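Local coordinates for protein teichoic acid D-alanine hydrolase (Staphylococcus aureus, PDB 5ZH8) that removes D-alanyl esters from the wall teichoic acid and lipoteichoic acid of the cell envelope and affects methicillin resistance, at residues S91-L100 with P292-T300. Numbering follows the deposited sequence.
Sequences SVAIYENGKL and PTDMGKLIT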
ATOM      1  N   SER A  91      -1.907  13.996 -10.501  1.00 45.79           N
ATOM      2  CA  SER A  91      -1.436  15.247 -11.105  1.00 46.10           C
ATOM      3  C   SER A  91       0.070  15.395 -11.028  1.00 44.94           C
ATOM      4  O   SER A  91       0.708  14.919 -10.090  1.00 44.23           O
ATOM      5  CB  SER A  91      -2.070  16.447 -10.406  1.00 46.91           C
ATOM      6  OG  SER A  91      -1.588  17.671 -10.947  1.00 47.51           O
ATOM      7  N   VAL A  92       0.627  16.092 -12.013  1.00 45.28           N
ATOM      8  CA  VAL A  92       2.061  16.328 -12.084  1.00 44.19           C
ATOM      9  C   VAL A  92       2.330  17.821 -12.185  1.00 44.80           C
ATOM     10  O   VAL A  92       1.526  18.575 -12.735  1.00 46.07           O
ATOM     11  CB  VAL A  92       2.705  15.588 -13.285  1.00 44.26           C
ATOM     12  CG1 VAL A  92       2.250  16.181 -14.617  1.00 45.82           C
ATOM     13  CG2 VAL A  92       4.221  15.601 -13.169  1.00 43.21           C
ATOM     14  N   ALA A  93       3.456  18.238 -11.621  1.00 44.15           N
ATOM     15  CA  ALA A  93       3.970  19.587 -11.801  1.00 45.07           C
ATOM     16  C   ALA A  93       5.494  19.521 -11.851  1.00 44.76           C
ATOM     17  O   ALA A  93       6.123  18.885 -11.003  1.00 43.27           O
ATOM     18  CB  ALA A  93       3.513  20.491 -10.669  1.00 44.90           C
ATOM     19  N   ILE A  94       6.076  20.166 -12.855  1.00 46.34           N
ATOM     20  CA  ILE A  94       7.520  20.161 -13.039  1.00 46.60           C
ATOM     21  C   ILE A  94       8.017  21.583 -13.267  1.00 47.82           C
ATOM     22  O   ILE A  94       7.537  22.287 -14.158  1.00 49.26           O
ATOM     23  CB  ILE A  94       7.941  19.268 -14.225  1.00 47.41           C
ATOM     24  CG1 ILE A  94       7.423  17.838 -14.013  1.00 46.55           C
ATOM     25  CG2 ILE A  94       9.458  19.288 -14.383  1.00 47.64           C
ATOM     26  CD1 ILE A  94       7.728  16.878 -15.141  1.00 47.26           C
ATOM     27  N   TYR A  95       8.970  21.998 -12.438  1.00 47.45           N
ATOM     28  CA  TYR A  95       9.614  23.302 -12.564  1.00 48.85           C
ATOM     29  C   TYR A  95      11.020  23.119 -13.120  1.00 49.86           C
ATOM     30  O   TYR A  95      11.759  22.234 -12.676  1.00 49.10           O
ATOM     31  CB  TYR A  95       9.699  24.002 -11.207  1.00 48.03           C
ATOM     32  CG  TYR A  95       8.393  24.572 -10.733  1.00 48.15           C
ATOM     33  CD1 TYR A  95       7.388  23.742 -10.254  1.00 47.28           C
ATOM     34  CD2 TYR A  95       8.161  25.946 -10.750  1.00 49.67           C
ATOM     35  CE1 TYR A  95       6.175  24.261  -9.818  1.00 47.68           C
ATOM     36  CE2 TYR A  95       6.957  26.474 -10.313  1.00 49.99           C
ATOM     37  CZ  TYR A  95       5.969  25.626  -9.841  1.00 48.93           C
ATOM     38  OH  TYR A  95       4.768  26.123  -9.405  1.00 49.37           O
ATOM     39  N   GLU A  96      11.386  23.956 -14.083  1.00 51.88           N
ATOM     40  CA  GLU A  96      12.721  23.935 -14.663  1.00 53.10           C
ATOM     41  C   GLU A  96      13.366  25.309 -14.493  1.00 54.48           C
ATOM     42  O   GLU A  96      12.840  26.318 -14.974  1.00 56.20           O
ATOM     43  CB  GLU A  96      12.639  23.561 -16.137  1.00 54.86           C
ATOM     44  CG  GLU A  96      13.966  23.204 -16.769  1.00 56.02           C
ATOM     45  CD  GLU A  96      13.824  22.833 -18.233  1.00 57.90           C
ATOM     46  OE1 GLU A  96      12.718  22.435 -18.651  1.00 57.49           O
ATOM     47  OE2 GLU A  96      14.825  22.932 -18.974  1.00 60.00           O
ATOM     48  N   ASN A  97      14.496  25.347 -13.798  1.00 53.96           N
ATOM     49  CA  ASN A  97      15.143  26.607 -13.442  1.00 55.15           C
ATOM     50  C   ASN A  97      14.130  27.635 -12.924  1.00 55.15           C
ATOM     51  O   ASN A  97      14.137  28.794 -13.336  1.00 57.10           O
ATOM     52  CB  ASN A  97      15.926  27.154 -14.639  1.00 57.90           C
ATOM     53  CG  ASN A  97      17.090  26.261 -15.035  1.00 58.11           C
ATOM     54  OD1 ASN A  97      17.258  25.941 -16.205  1.00 59.83           O
ATOM     55  ND2 ASN A  97      17.899  25.856 -14.064  1.00 56.72           N
ATOM     56  N   GLY A  98      13.248  27.186 -12.032  1.00 53.29           N
ATOM     57  CA  GLY A  98      12.299  28.065 -11.357  1.00 53.10           C
ATOM     58  C   GLY A  98      10.988  28.291 -12.082  1.00 53.84           C
ATOM     59  O   GLY A  98      10.032  28.773 -11.481  1.00 53.81           O
ATOM     60  N   LYS A  99      10.932  27.951 -13.368  1.00 54.86           N
ATOM     61  CA  LYS A  99       9.723  28.157 -14.169  1.00 56.01           C
ATOM     62  C   LYS A  99       8.869  26.897 -14.246  1.00 54.02           C
ATOM     63  O   LYS A  99       9.390  25.792 -14.332  1.00 52.70           O
ATOM     64  CB  LYS A  99      10.094  28.595 -15.583  1.00 58.89           C
ATOM     65  CG  LYS A  99      11.025  29.793 -15.625  1.00 61.13           C
ATOM     66  CD  LYS A  99      10.845  30.610 -16.891  1.00 64.62           C
ATOM     67  CE  LYS A  99      11.550  31.949 -16.768  1.00 66.98           C
ATOM     68  NZ  LYS A  99      11.337  32.809 -17.971  1.00 70.65           N
ATOM     69  N   LEU A 100       7.554  27.078 -14.230  1.00 53.99           N
ATOM     70  CA  LEU A 100       6.618  25.976 -14.394  1.00 52.92           C
ATOM     71  C   LEU A 100       6.571  25.581 -15.862  1.00 54.37           C
ATOM     72  O   LEU A 100       6.062  26.333 -16.680  1.00 56.41           O
ATOM     73  CB  LEU A 100       5.226  26.388 -13.911  1.00 53.04           C
ATOM     74  CG  LEU A 100       4.105  25.346 -13.958  1.00 52.25           C
ATOM     75  CD1 LEU A 100       4.365  24.203 -12.996  1.00 49.86           C
ATOM     76  CD2 LEU A 100       2.783  26.003 -13.615  1.00 53.29           C
ATOM     77  N   PRO A 292       0.149  20.293  -6.730  1.00 47.18           N
ATOM     78  CA  PRO A 292       1.565  20.088  -7.079  1.00 46.20           C
ATOM     79  C   PRO A 292       2.315  21.378  -7.434  1.00 46.81           C
ATOM     80  O   PRO A 292       3.483  21.518  -7.091  1.00 46.02           O
ATOM     81  CB  PRO A 292       1.489  19.159  -8.295  1.00 46.31           C
ATOM     82  CG  PRO A 292       0.245  18.375  -8.073  1.00 46.91           C
ATOM     83  CD  PRO A 292      -0.725  19.295  -7.376  1.00 47.71           C
ATOM     84  N   THR A 293       1.641  22.316  -8.097  1.00 48.78           N
ATOM     85  CA  THR A 293       2.254  23.589  -8.473  1.00 50.05           C
ATOM     86  C   THR A 293       2.723  24.375  -7.250  1.00 49.96           C
ATOM     87  O   THR A 293       3.835  24.898  -7.246  1.00 49.78           O
ATOM     88  CB  THR A 293       1.302  24.470  -9.306  1.00 52.18           C
ATOM     89  OG1 THR A 293       0.101  24.709  -8.567  1.00 53.49           O
ATOM     90  CG2 THR A 293       0.956  23.808 -10.621  1.00 52.89           C
ATOM     91  N   ASP A 294       1.877  24.450  -6.223  1.00 50.53           N
ATOM     92  CA  ASP A 294       2.220  25.140  -4.972  1.00 50.41           C
ATOM     93  C   ASP A 294       3.420  24.517  -4.271  1.00 49.22           C
ATOM     94  O   ASP A 294       4.245  25.235  -3.694  1.00 49.26           O
ATOM     95  CB  ASP A 294       1.033  25.166  -4.006  1.00 51.04           C
ATOM     96  CG  ASP A 294       0.255  26.477  -4.056  1.00 53.21           C
ATOM     97  OD1 ASP A 294       0.242  27.145  -5.114  1.00 54.29           O
ATOM     98  OD2 ASP A 294      -0.347  26.841  -3.018  1.00 53.98           O
ATOM     99  N   MET A 295       3.518  23.190  -4.312  1.00 48.45           N
ATOM    100  CA  MET A 295       4.656  22.499  -3.705  1.00 47.51           C
ATOM    101  C   MET A 295       5.962  22.863  -4.402  1.00 47.77           C
ATOM    102  O   MET A 295       6.975  23.077  -3.750  1.00 47.57           O
ATOM    103  CB  MET A 295       4.454  20.985  -3.738  1.00 46.78           C
ATOM    104  CG  MET A 295       5.611  20.177  -3.153  1.00 45.83           C
ATOM    105  SD  MET A 295       6.233  20.666  -1.528  1.00 45.40           S
ATOM    106  CE  MET A 295       5.349  19.534  -0.464  1.00 45.33           C
ATOM    107  N   GLY A 296       5.937  22.918  -5.730  1.00 48.63           N
ATOM    108  CA  GLY A 296       7.095  23.366  -6.493  1.00 49.00           C
ATOM    109  C   GLY A 296       7.388  24.831  -6.224  1.00 49.88           C
ATOM    110  O   GLY A 296       8.544  25.225  -6.069  1.00 50.14           O
ATOM    111  N   LYS A 297       6.331  25.638  -6.174  1.00 50.78           N
ATOM    112  CA  LYS A 297       6.439  27.065  -5.871  1.00 51.88           C
ATOM    113  C   LYS A 297       7.093  27.280  -4.500  1.00 50.88           C
ATOM    114  O   LYS A 297       7.881  28.205  -4.320  1.00 51.36           O
ATOM    115  CB  LYS A 297       5.046  27.714  -5.918  1.00 53.49           C
ATOM    116  CG  LYS A 297       5.050  29.225  -5.783  1.00 55.57           C
ATOM    117  CD  LYS A 297       3.647  29.809  -5.665  1.00 57.39           C
ATOM    118  CE  LYS A 297       2.901  29.782  -6.990  1.00 59.18           C
ATOM    119  NZ  LYS A 297       1.639  30.576  -6.933  1.00 61.33           N
ATOM    120  N   LEU A 298       6.761  26.420  -3.537  1.00 49.35           N
ATOM    121  CA  LEU A 298       7.363  26.466  -2.203  1.00 48.20           C
ATOM    122  C   LEU A 298       8.860  26.162  -2.229  1.00 47.18           C
ATOM    123  O   LEU A 298       9.661  26.905  -1.676  1.00 47.79           O
ATOM    124  CB  LEU A 298       6.659  25.473  -1.278  1.00 47.22           C
ATOM    125  CG  LEU A 298       7.296  25.198   0.081  1.00 46.60           C
ATOM    126  CD1 LEU A 298       7.366  26.468   0.914  1.00 47.42           C
ATOM    127  CD2 LEU A 298       6.517  24.098   0.783  1.00 46.18           C
ATOM    128  N   ILE A 299       9.224  25.060  -2.867  1.00 46.07           N
ATOM    129  CA  ILE A 299      10.608  24.600  -2.897  1.00 45.54           C
ATOM    130  C   ILE A 299      11.511  25.536  -3.696  1.00 46.33           C
ATOM    131  O   ILE A 299      12.616  25.839  -3.262  1.00 46.43           O
ATOM    132  CB  ILE A 299      10.691  23.164  -3.454  1.00 44.76           C
ATOM    133  CG1 ILE A 299      10.108  22.195  -2.430  1.00 43.93           C
ATOM    134  CG2 ILE A 299      12.127  22.772  -3.785  1.00 44.77           C
ATOM    135  CD1 ILE A 299       9.635  20.902  -3.047  1.00 43.69           C
ATOM    136  N   THR A 300      11.044  25.993  -4.854  1.00 46.92           N
ATOM    137  CA  THR A 300      11.846  26.884  -5.688  1.00 48.18           C
ATOM    138  C   THR A 300      12.115  28.216  -4.989  1.00 49.13           C
ATOM    139  O   THR A 300      13.200  28.779  -5.116  1.00 50.37           O
ATOM    140  CB  THR A 300      11.173  27.182  -7.035  1.00 49.15           C
ATOM    141  OG1 THR A 300       9.849  27.681  -6.810  1.00 49.36           O
ATOM    142  CG2 THR A 300      11.129  25.938  -7.894  1.00 48.50           C
TER
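Strand 91-96 runs beside helix 292-300 in nearly the same direction, their axes 27° apart and 7.5 Å from each other at the closest point. Ala93 faces Pro292, Tyr95 faces Gly296, and Gly98, in the type I' turn from Glu96 to Lys99, comes level with Thr300. Alternation along the strand turns Ser91, Ala93 and Tyr95 toward the helix, with Val92 and Ile94 on the other side. At the start of the helix, where proline fits well because the first turn needs no backbone N-H donor, the ring of Pro292 lies along the strand: its CB meets Ala93 CB and its CG is in van der Waals contact with Ser91 OG. A residue as small as Ala93 is consistent with the close axes. This is the packing of a helix on one face of the large antiparallel sheet of the beta-lactamase and penicillin-binding protein fold; strand 359-365, next in the sheet, carries Val362 and Val360 against Pro292 and Thr300. Farther along, Tyr95 carries the contact. With CG anti to its carbonyl carbon (chi1 -75°), its ring reaches out to the helix, and the hydroxyl donates to Thr293 O over 2.7 Å, tilted 34° from the carbonyl plane. That oxygen also accepts from Lys297 N, so the tyrosine joins an existing helical bond. Gly296, without a side chain, leaves room for the ring, its C over one face toward the rim; Leu100 CD1 lies against the opposite face, also rimward. Thr300 turns its methyl CG2 to Tyr95 CB and Gly98 CA, while its hydroxyl bonds back to Gly296 O.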